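Local coordinates for vacuolar protein sorting protein 36 (Saccharomyces cerevisiae, PDB 2CAY) that probably helps the ESCRT-II complex bind membrane lipids and link to ESCRT-I, through a PH-fold GLUE domain, in sorting cargo to multivesicular bodies, at residues I34-G39 against R52-L57; G39-K44 against S115-D120. One frame throughout, in Å; residues are numbered along the deposited sequence.

Interaction 1: residues I34-G39 against R52-L57; sequences IDQSVG and RGRIFL
Ile-34 and Phe-56 meet side by side because both first torsions set the outgoing branch anti to the carbonyl carbon: CG1 of Ile-34 (chi1 -52°) and CG of Phe-56 (chi1 -71°). CG2 of Ile-34 lies over the ring centre, 4.1 Å above the Phe-56 plane. Beside it over the same face, Ile-34 CG1 makes a CH-pi contact toward CD2 and CE2, and Ile-34 CD1 reaches Phe-56 CE2 at 3.6 Å. An alanine in place of Ile-34 would probably leave this Phe-56 face without the aliphatic cover of both branches and the ring less firmly fixed. On the other face of the sheet, CG2 of Val-38 touches CG2 of Ile-55 at 3.7 Å, the side chains crossing at about a right angle. Paired backbone bonds hold Asp-35 to Ile-55 (Ile-55 N to Asp-35 O, 2.8 Å) and Val-38 to Gly-53. Between them the register slips by one: Ser-37, with positive phi (58°), and Val-38 both face Gly-53 in a G1 beta bulge, Val-38 N bonding Gly-53 O almost straight at 2.9 Å. Asp-35 OD2 accepts the N-H of Gln-36 (3.0 Å), while OD1 bonds Ser-119, so both oxygens of this acid are engaged where the strand turns its corner.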
ATOM      1  N   ILE A  34     -20.807 -11.772   9.372  1.00 13.88           N
ATOM      2  CA  ILE A  34     -21.289 -11.879   7.990  1.00 15.83           C
ATOM      3  C   ILE A  34     -21.216 -10.503   7.292  1.00 16.08           C
ATOM      4  O   ILE A  34     -21.442  -9.462   7.932  1.00 16.44           O
ATOM      5  CB  ILE A  34     -22.747 -12.400   7.962  1.00 16.45           C
ATOM      6  CG1 ILE A  34     -22.894 -13.691   8.795  1.00 17.52           C
ATOM      7  CG2 ILE A  34     -23.254 -12.592   6.495  1.00 17.93           C
ATOM      8  CD1 ILE A  34     -24.355 -14.041   9.170  1.00 19.54           C
ATOM      9  N   ASP A  35     -20.904 -10.482   5.995  1.00 15.72           N
ATOM     10  CA  ASP A  35     -21.045  -9.246   5.206  1.00 16.24           C
ATOM     11  C   ASP A  35     -21.676  -9.626   3.868  1.00 16.23           C
ATOM     12  O   ASP A  35     -21.704 -10.796   3.508  1.00 16.49           O
ATOM     13  CB  ASP A  35     -19.680  -8.582   5.004  1.00 16.47           C
ATOM     14  CG  ASP A  35     -19.739  -7.024   4.933  1.00 19.66           C
ATOM     15  OD1 ASP A  35     -18.665  -6.426   5.139  1.00 17.89           O
ATOM     16  OD2 ASP A  35     -20.796  -6.390   4.630  1.00 21.40           O
ATOM     17  N   GLN A  36     -22.169  -8.634   3.157  1.00 16.77           N
ATOM     18  CA  GLN A  36     -22.997  -8.785   1.956  1.00 19.31           C
ATOM     19  C   GLN A  36     -22.277  -8.179   0.755  1.00 18.55           C
ATOM     20  O   GLN A  36     -21.394  -7.300   0.917  1.00 18.10           O
ATOM     21  CB  GLN A  36     -24.332  -8.041   2.137  1.00 20.12           C
ATOM     22  CG  GLN A  36     -25.331  -8.698   3.092  1.00 27.23           C
ATOM     23  CD  GLN A  36     -25.014  -8.420   4.537  1.00 34.78           C
ATOM     24  OE1 GLN A  36     -24.407  -7.385   4.871  1.00 37.63           O
ATOM     25  NE2 GLN A  36     -25.417  -9.339   5.417  1.00 35.06           N
ATOM     26  N   SER A  37     -22.677  -8.633  -0.437  1.00 18.03           N
ATOM     27  CA  SER A  37     -22.215  -8.097  -1.729  1.00 18.60           C
ATOM     28  C   SER A  37     -20.687  -8.177  -1.887  1.00 17.67           C
ATOM     29  O   SER A  37     -20.031  -7.190  -2.249  1.00 17.82           O
ATOM     30  CB  SER A  37     -22.666  -6.648  -1.914  1.00 19.36           C
ATOM     31  OG  SER A  37     -24.072  -6.502  -1.830  1.00 23.70           O
ATOM     32  N   VAL A  38     -20.143  -9.355  -1.634  1.00 15.30           N
ATOM     33  CA  VAL A  38     -18.703  -9.600  -1.748  1.00 14.55           C
ATOM     34  C   VAL A  38     -18.472 -10.401  -3.026  1.00 15.51           C
ATOM     35  O   VAL A  38     -19.321 -11.251  -3.403  1.00 16.32           O
ATOM     36  CB  VAL A  38     -18.191 -10.342  -0.489  1.00 14.70           C
ATOM     37  CG1 VAL A  38     -16.754 -10.836  -0.667  1.00 13.93           C
ATOM     38  CG2 VAL A  38     -18.317  -9.428   0.742  1.00 13.88           C
ATOM     39  N   GLY A  39     -17.375 -10.081  -3.722  1.00 14.77           N
ATOM     40  CA  GLY A  39     -16.918 -10.837  -4.887  1.00 14.20           C
ATOM     41  C   GLY A  39     -15.579 -11.477  -4.571  1.00 13.94           C
ATOM     42  O   GLY A  39     -14.828 -10.996  -3.682  1.00 13.61           O
ATOM     43  N   ARG A  52     -20.987 -11.871  -6.542  1.00 19.56           N
ATOM     44  CA  ARG A  52     -21.960 -11.276  -5.619  1.00 20.87           C
ATOM     45  C   ARG A  52     -22.544 -12.351  -4.711  1.00 19.76           C
ATOM     46  O   ARG A  52     -23.376 -13.189  -5.127  1.00 18.31           O
ATOM     47  CB  ARG A  52     -23.055 -10.514  -6.364  1.00 21.10           C
ATOM     48  CG  ARG A  52     -23.984  -9.692  -5.467  1.00 25.32           C
ATOM     49  CD  ARG A  52     -25.037  -8.951  -6.309  1.00 26.31           C
ATOM     50  NE  ARG A  52     -24.389  -8.060  -7.289  1.00 38.61           N
ATOM     51  CZ  ARG A  52     -24.235  -8.327  -8.588  1.00 42.31           C
ATOM     52  NH1 ARG A  52     -24.707  -9.466  -9.109  1.00 43.28           N
ATOM     53  NH2 ARG A  52     -23.614  -7.442  -9.375  1.00 42.70           N
ATOM     54  N   GLY A  53     -22.077 -12.321  -3.471  1.00 17.50           N
ATOM     55  CA  GLY A  53     -22.458 -13.271  -2.452  1.00 18.08           C
ATOM     56  C   GLY A  53     -22.327 -12.682  -1.062  1.00 17.78           C
ATOM     57  O   GLY A  53     -21.770 -11.573  -0.872  1.00 17.31           O
ATOM     58  N   ARG A  54     -22.876 -13.391  -0.093  1.00 17.40           N
ATOM     59  CA  ARG A  54     -22.637 -13.066   1.301  1.00 17.80           C
ATOM     60  C   ARG A  54     -21.383 -13.813   1.733  1.00 17.25           C
ATOM     61  O   ARG A  54     -21.096 -14.930   1.252  1.00 16.24           O
ATOM     62  CB  ARG A  54     -23.822 -13.490   2.178  1.00 18.50           C
ATOM     63  CG  ARG A  54     -25.013 -12.574   2.042  1.00 24.65           C
ATOM     64  CD  ARG A  54     -26.000 -12.860   3.158  1.00 32.31           C
ATOM     65  NE  ARG A  54     -26.535 -14.199   2.974  1.00 40.12           N
ATOM     66  CZ  ARG A  54     -27.285 -14.847   3.860  1.00 44.64           C
ATOM     67  NH1 ARG A  54     -27.598 -14.281   5.033  1.00 45.20           N
ATOM     68  NH2 ARG A  54     -27.712 -16.072   3.563  1.00 45.30           N
ATOM     69  N   ILE A  55     -20.621 -13.192   2.625  1.00 15.54           N
ATOM     70  CA  ILE A  55     -19.427 -13.816   3.134  1.00 15.70           C
ATOM     71  C   ILE A  55     -19.646 -14.081   4.624  1.00 15.76           C
ATOM     72  O   ILE A  55     -20.143 -13.202   5.341  1.00 15.97           O
ATOM     73  CB  ILE A  55     -18.128 -12.962   2.796  1.00 16.27           C
ATOM     74  CG1 ILE A  55     -16.854 -13.809   2.883  1.00 16.37           C
ATOM     75  CG2 ILE A  55     -18.018 -11.714   3.673  1.00 15.64           C
ATOM     76  CD1 ILE A  55     -16.649 -14.745   1.665  1.00 21.21           C
ATOM     77  N   PHE A  56     -19.346 -15.304   5.063  1.00 15.69           N
ATOM     78  CA  PHE A  56     -19.510 -15.712   6.469  1.00 15.96           C
ATOM     79  C   PHE A  56     -18.150 -16.065   7.028  1.00 14.63           C
ATOM     80  O   PHE A  56     -17.393 -16.832   6.400  1.00 15.39           O
ATOM     81  CB  PHE A  56     -20.357 -17.000   6.610  1.00 17.40           C
ATOM     82  CG  PHE A  56     -21.814 -16.843   6.319  1.00 18.74           C
ATOM     83  CD1 PHE A  56     -22.262 -16.521   5.038  1.00 22.26           C
ATOM     84  CD2 PHE A  56     -22.752 -17.060   7.317  1.00 23.19           C
ATOM     85  CE1 PHE A  56     -23.647 -16.397   4.760  1.00 24.24           C
ATOM     86  CE2 PHE A  56     -24.135 -16.937   7.051  1.00 24.35           C
ATOM     87  CZ  PHE A  56     -24.574 -16.612   5.776  1.00 22.41           C
ATOM     88  N   LEU A  57     -17.848 -15.566   8.212  1.00 13.20           N
ATOM     89  CA  LEU A  57     -16.711 -16.030   8.958  1.00 12.32           C
ATOM     90  C   LEU A  57     -17.229 -16.949  10.060  1.00 13.48           C
ATOM     91  O   LEU A  57     -18.140 -16.564  10.835  1.00 12.34           O
ATOM     92  CB  LEU A  57     -15.938 -14.852   9.589  1.00 11.76           C
ATOM     93  CG  LEU A  57     -14.793 -15.266  10.544  1.00 10.33           C
ATOM     94  CD1 LEU A  57     -13.590 -15.743   9.697  1.00  9.74           C
ATOM     95  CD2 LEU A  57     -14.387 -14.018  11.355  1.00  9.24           C
TER

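Interaction 2: residues G39-K44 against S115-D120; sequences GLYHGK and SFRKSD. With SO4 (sulfate ion), chain C.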
ATOM      1  N   GLY A  39     -17.375 -10.081  -3.722  1.00 14.77           N
ATOM      2  CA  GLY A  39     -16.918 -10.837  -4.887  1.00 14.20           C
ATOM      3  C   GLY A  39     -15.579 -11.477  -4.571  1.00 13.94           C
ATOM      4  O   GLY A  39     -14.828 -10.996  -3.682  1.00 13.61           O
ATOM      5  N   LEU A  40     -15.261 -12.553  -5.290  1.00 12.69           N
ATOM      6  CA  LEU A  40     -14.033 -13.318  -5.037  1.00 12.39           C
ATOM      7  C   LEU A  40     -13.004 -13.082  -6.115  1.00 13.18           C
ATOM      8  O   LEU A  40     -13.372 -12.863  -7.282  1.00 14.11           O
ATOM      9  CB  LEU A  40     -14.339 -14.819  -4.939  1.00 12.49           C
ATOM     10  CG  LEU A  40     -15.351 -15.291  -3.892  1.00  9.87           C
ATOM     11  CD1 LEU A  40     -15.443 -16.858  -3.905  1.00 12.46           C
ATOM     12  CD2 LEU A  40     -15.010 -14.763  -2.456  1.00 11.36           C
ATOM     13  N   TYR A  41     -11.735 -13.103  -5.712  1.00 13.16           N
ATOM     14  CA  TYR A  41     -10.580 -13.082  -6.616  1.00 14.00           C
ATOM     15  C   TYR A  41      -9.710 -14.288  -6.344  1.00 14.53           C
ATOM     16  O   TYR A  41      -9.561 -14.745  -5.194  1.00 13.57           O
ATOM     17  CB  TYR A  41      -9.720 -11.830  -6.385  1.00 13.79           C
ATOM     18  CG  TYR A  41     -10.293 -10.601  -7.014  1.00 14.09           C
ATOM     19  CD1 TYR A  41      -9.679 -10.036  -8.155  1.00 15.38           C
ATOM     20  CD2 TYR A  41     -11.440  -9.973  -6.478  1.00 12.68           C
ATOM     21  CE1 TYR A  41     -10.204  -8.890  -8.754  1.00 16.03           C
ATOM     22  CE2 TYR A  41     -11.966  -8.818  -7.078  1.00 16.11           C
ATOM     23  CZ  TYR A  41     -11.337  -8.292  -8.209  1.00 15.96           C
ATOM     24  OH  TYR A  41     -11.839  -7.156  -8.796  1.00 16.16           O
ATOM     25  N   HIS A  42      -9.144 -14.826  -7.411  1.00 14.98           N
ATOM     26  CA  HIS A  42      -8.096 -15.808  -7.246  1.00 17.16           C
ATOM     27  C   HIS A  42      -6.847 -15.173  -7.843  1.00 16.97           C
ATOM     28  O   HIS A  42      -6.795 -14.924  -9.054  1.00 17.47           O
ATOM     29  CB  HIS A  42      -8.407 -17.132  -7.936  1.00 18.96           C
ATOM     30  CG  HIS A  42      -7.418 -18.204  -7.581  1.00 24.85           C
ATOM     31  ND1 HIS A  42      -7.252 -18.661  -6.281  1.00 27.92           N
ATOM     32  CD2 HIS A  42      -6.489 -18.847  -8.329  1.00 27.68           C
ATOM     33  CE1 HIS A  42      -6.277 -19.554  -6.254  1.00 30.21           C
ATOM     34  NE2 HIS A  42      -5.796 -19.682  -7.481  1.00 30.32           N
ATOM     35  N   GLY A  43      -5.855 -14.912  -6.994  1.00 16.56           N
ATOM     36  CA  GLY A  43      -4.754 -14.014  -7.337  1.00 16.90           C
ATOM     37  C   GLY A  43      -5.308 -12.660  -7.727  1.00 17.15           C
ATOM     38  O   GLY A  43      -6.219 -12.140  -7.070  1.00 15.52           O
ATOM     39  N   LYS A  44      -4.784 -12.091  -8.821  1.00 17.94           N
ATOM     40  CA  LYS A  44      -5.247 -10.789  -9.297  1.00 20.04           C
ATOM     41  C   LYS A  44      -6.558 -10.838 -10.105  1.00 20.68           C
ATOM     42  O   LYS A  44      -7.095  -9.798 -10.417  1.00 22.58           O
ATOM     43  CB  LYS A  44      -4.163 -10.081 -10.129  1.00 18.83           C
ATOM     44  CG  LYS A  44      -2.802 -10.051  -9.462  1.00 19.71           C
ATOM     45  CD  LYS A  44      -1.784  -9.394 -10.346  1.00 20.74           C
ATOM     46  CE  LYS A  44      -0.452  -9.292  -9.638  1.00 21.88           C
ATOM     47  NZ  LYS A  44       0.530  -8.615 -10.505  1.00 25.16           N
ATOM     48  N   SER A 115     -13.623  -9.045  -2.110  1.00 10.75           N
ATOM     49  CA  SER A 115     -13.796  -7.667  -2.509  1.00 11.57           C
ATOM     50  C   SER A 115     -15.137  -7.134  -2.013  1.00 10.73           C
ATOM     51  O   SER A 115     -16.198  -7.713  -2.315  1.00 10.38           O
ATOM     52  CB  SER A 115     -13.619  -7.524  -4.036  1.00 11.14           C
ATOM     53  OG  SER A 115     -13.717  -6.151  -4.409  1.00 13.61           O
ATOM     54  N   PHE A 116     -15.102  -6.038  -1.250  1.00 10.00           N
ATOM     55  CA  PHE A 116     -16.319  -5.555  -0.559  1.00 11.45           C
ATOM     56  C   PHE A 116     -17.063  -4.438  -1.292  1.00 12.54           C
ATOM     57  O   PHE A 116     -16.666  -3.280  -1.208  1.00 13.24           O
ATOM     58  CB  PHE A 116     -16.020  -5.117   0.883  1.00  9.88           C
ATOM     59  CG  PHE A 116     -15.421  -6.202   1.744  1.00  9.83           C
ATOM     60  CD1 PHE A 116     -16.251  -7.017   2.531  1.00 11.57           C
ATOM     61  CD2 PHE A 116     -14.057  -6.416   1.758  1.00 11.23           C
ATOM     62  CE1 PHE A 116     -15.719  -8.041   3.329  1.00 10.23           C
ATOM     63  CE2 PHE A 116     -13.498  -7.433   2.580  1.00 13.46           C
ATOM     64  CZ  PHE A 116     -14.346  -8.246   3.350  1.00 13.01           C
ATOM     65  N   ARG A 117     -18.180  -4.759  -1.942  1.00 14.27           N
ATOM     66  CA  ARG A 117     -18.840  -3.767  -2.821  1.00 16.58           C
ATOM     67  C   ARG A 117     -19.871  -2.875  -2.124  1.00 18.30           C
ATOM     68  O   ARG A 117     -20.271  -1.847  -2.674  1.00 20.50           O
ATOM     69  CB  ARG A 117     -19.482  -4.425  -4.052  1.00 15.96           C
ATOM     70  CG  ARG A 117     -18.515  -4.699  -5.200  1.00 15.71           C
ATOM     71  CD  ARG A 117     -17.459  -5.725  -4.809  1.00 14.31           C
ATOM     72  NE  ARG A 117     -16.566  -6.060  -5.925  1.00 17.37           N
ATOM     73  CZ  ARG A 117     -16.713  -7.099  -6.756  1.00 18.23           C
ATOM     74  NH1 ARG A 117     -17.763  -7.896  -6.666  1.00 19.04           N
ATOM     75  NH2 ARG A 117     -15.807  -7.319  -7.703  1.00 18.71           N
ATOM     76  N   LYS A 118     -20.307  -3.253  -0.945  1.00 20.18           N
ATOM     77  CA  LYS A 118     -21.353  -2.491  -0.259  1.00 22.34           C
ATOM     78  C   LYS A 118     -21.002  -2.158   1.185  1.00 21.89           C
ATOM     79  O   LYS A 118     -21.863  -1.710   1.943  1.00 23.61           O
ATOM     80  CB  LYS A 118     -22.704  -3.245  -0.291  1.00 23.40           C
ATOM     81  CG  LYS A 118     -23.414  -3.264  -1.663  1.00 26.57           C
ATOM     82  CD  LYS A 118     -23.578  -1.905  -2.331  1.00 30.55           C
ATOM     83  CE  LYS A 118     -24.339  -2.066  -3.677  1.00 32.18           C
ATOM     84  NZ  LYS A 118     -24.023  -0.964  -4.667  1.00 35.50           N
ATOM     85  N   SER A 119     -19.754  -2.380   1.567  1.00 20.58           N
ATOM     86  CA  SER A 119     -19.251  -2.031   2.916  1.00 18.60           C
ATOM     87  C   SER A 119     -17.766  -1.742   2.788  1.00 16.55           C
ATOM     88  O   SER A 119     -17.192  -2.004   1.751  1.00 15.93           O
ATOM     89  CB  SER A 119     -19.479  -3.161   3.919  1.00 19.13           C
ATOM     90  OG  SER A 119     -18.540  -4.212   3.726  1.00 19.86           O
ATOM     91  N   ASP A 120     -17.139  -1.181   3.824  1.00 15.91           N
ATOM     92  CA  ASP A 120     -15.686  -0.978   3.761  1.00 15.18           C
ATOM     93  C   ASP A 120     -14.943  -2.255   4.128  1.00 13.82           C
ATOM     94  O   ASP A 120     -13.721  -2.292   4.095  1.00 13.84           O
ATOM     95  CB  ASP A 120     -15.253   0.183   4.678  1.00 15.95           C
ATOM     96  CG  ASP A 120     -15.737   0.014   6.116  1.00 17.38           C
ATOM     97  OD1 ASP A 120     -15.915  -1.132   6.594  1.00 18.51           O
ATOM     98  OD2 ASP A 120     -15.956   1.066   6.769  1.00 22.26           O
TER
HETATM   99  S   SO4 C1283     -13.492  -4.310  -7.336  1.00 18.13           S
HETATM  100  O1  SO4 C1283     -13.446  -5.750  -7.163  1.00 17.01           O
HETATM  101  O2  SO4 C1283     -14.815  -3.789  -6.992  1.00 15.29           O
HETATM  102  O3  SO4 C1283     -13.243  -4.044  -8.764  1.00 21.40           O
HETATM  103  O4  SO4 C1283     -12.557  -3.615  -6.490  1.00 15.98           O
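Gly-39 and Ser-115 form an antiparallel hydrogen-bonded pair, Ser-115 N meeting Gly-39 O at 2.8 Å and Gly-39 N meeting Ser-115 O at 3.0 Å, and join strand 38-42 to strand 112-116. Around the pair, the side chains of Tyr-41, Ser-115 and Arg-117 converge on a sulfate ion, probably taken up from the crystallisation liquor. With OG anti to the backbone N (chi1 -177°), Ser-115 donates to sulfate O1 at 2.8 Å. The phenol of Tyr-41 gives O1 a second bond, OH to O1 at 2.7 Å, with the oxygen near the ring plane at its edge, and the same ring rests CE2 against Ser-115 CB at 3.7 Å. The chain of Arg-117 bends at chi2 (65°), which sets CD, and the guanidinium turns its edge to the anion: NH2 donates to O1 at 2.9 Å and NE to O2 at 3.1 Å, with a weak further bond from NE to O1. The remaining nitrogen, NH1, lies 3.5 Å from Gly-39 CA; a side chain on that residue would run into it, so the glycine leaves the guanidinium its place. Ser-95 and Arg-97 also bond the sulfate, and Arg-97 makes a cation-pi contact with the Tyr-41 ring. O1 is therefore gripped by a phenol, a serine hydroxyl and a guanidinium, and the two arginines would probably offset the charge of the anion. Such a basic, hydroxyl-lined site is consistent with a pocket for the phosphate of a membrane lipid, which the sulfate would mimic.

In the fold
Interactions 1 and 2 lie about 9 Å apart, centre to centre, and share Gly-39. The corner at residues 36-37 carries the chain from one antiparallel sheet of the PH fold to the other: strand 31-35 pairs with strand 53-58, and strand 38-42 continues beside strand 112-116. Two probable hydrogen bonds tie this corner to the loop of interaction 2, Asp-35 OD1 to Ser-119 OG at 2.6 Å and Ser-37 O to Arg-117 N at 3.1 Å. The second fixes the backbone of Arg-117, whose side chain binds the sulfate, so Ser-37 probably acts as a second-shell residue of the anion site. Inside, Val-38 and Ile-55 both pack on Leu-114.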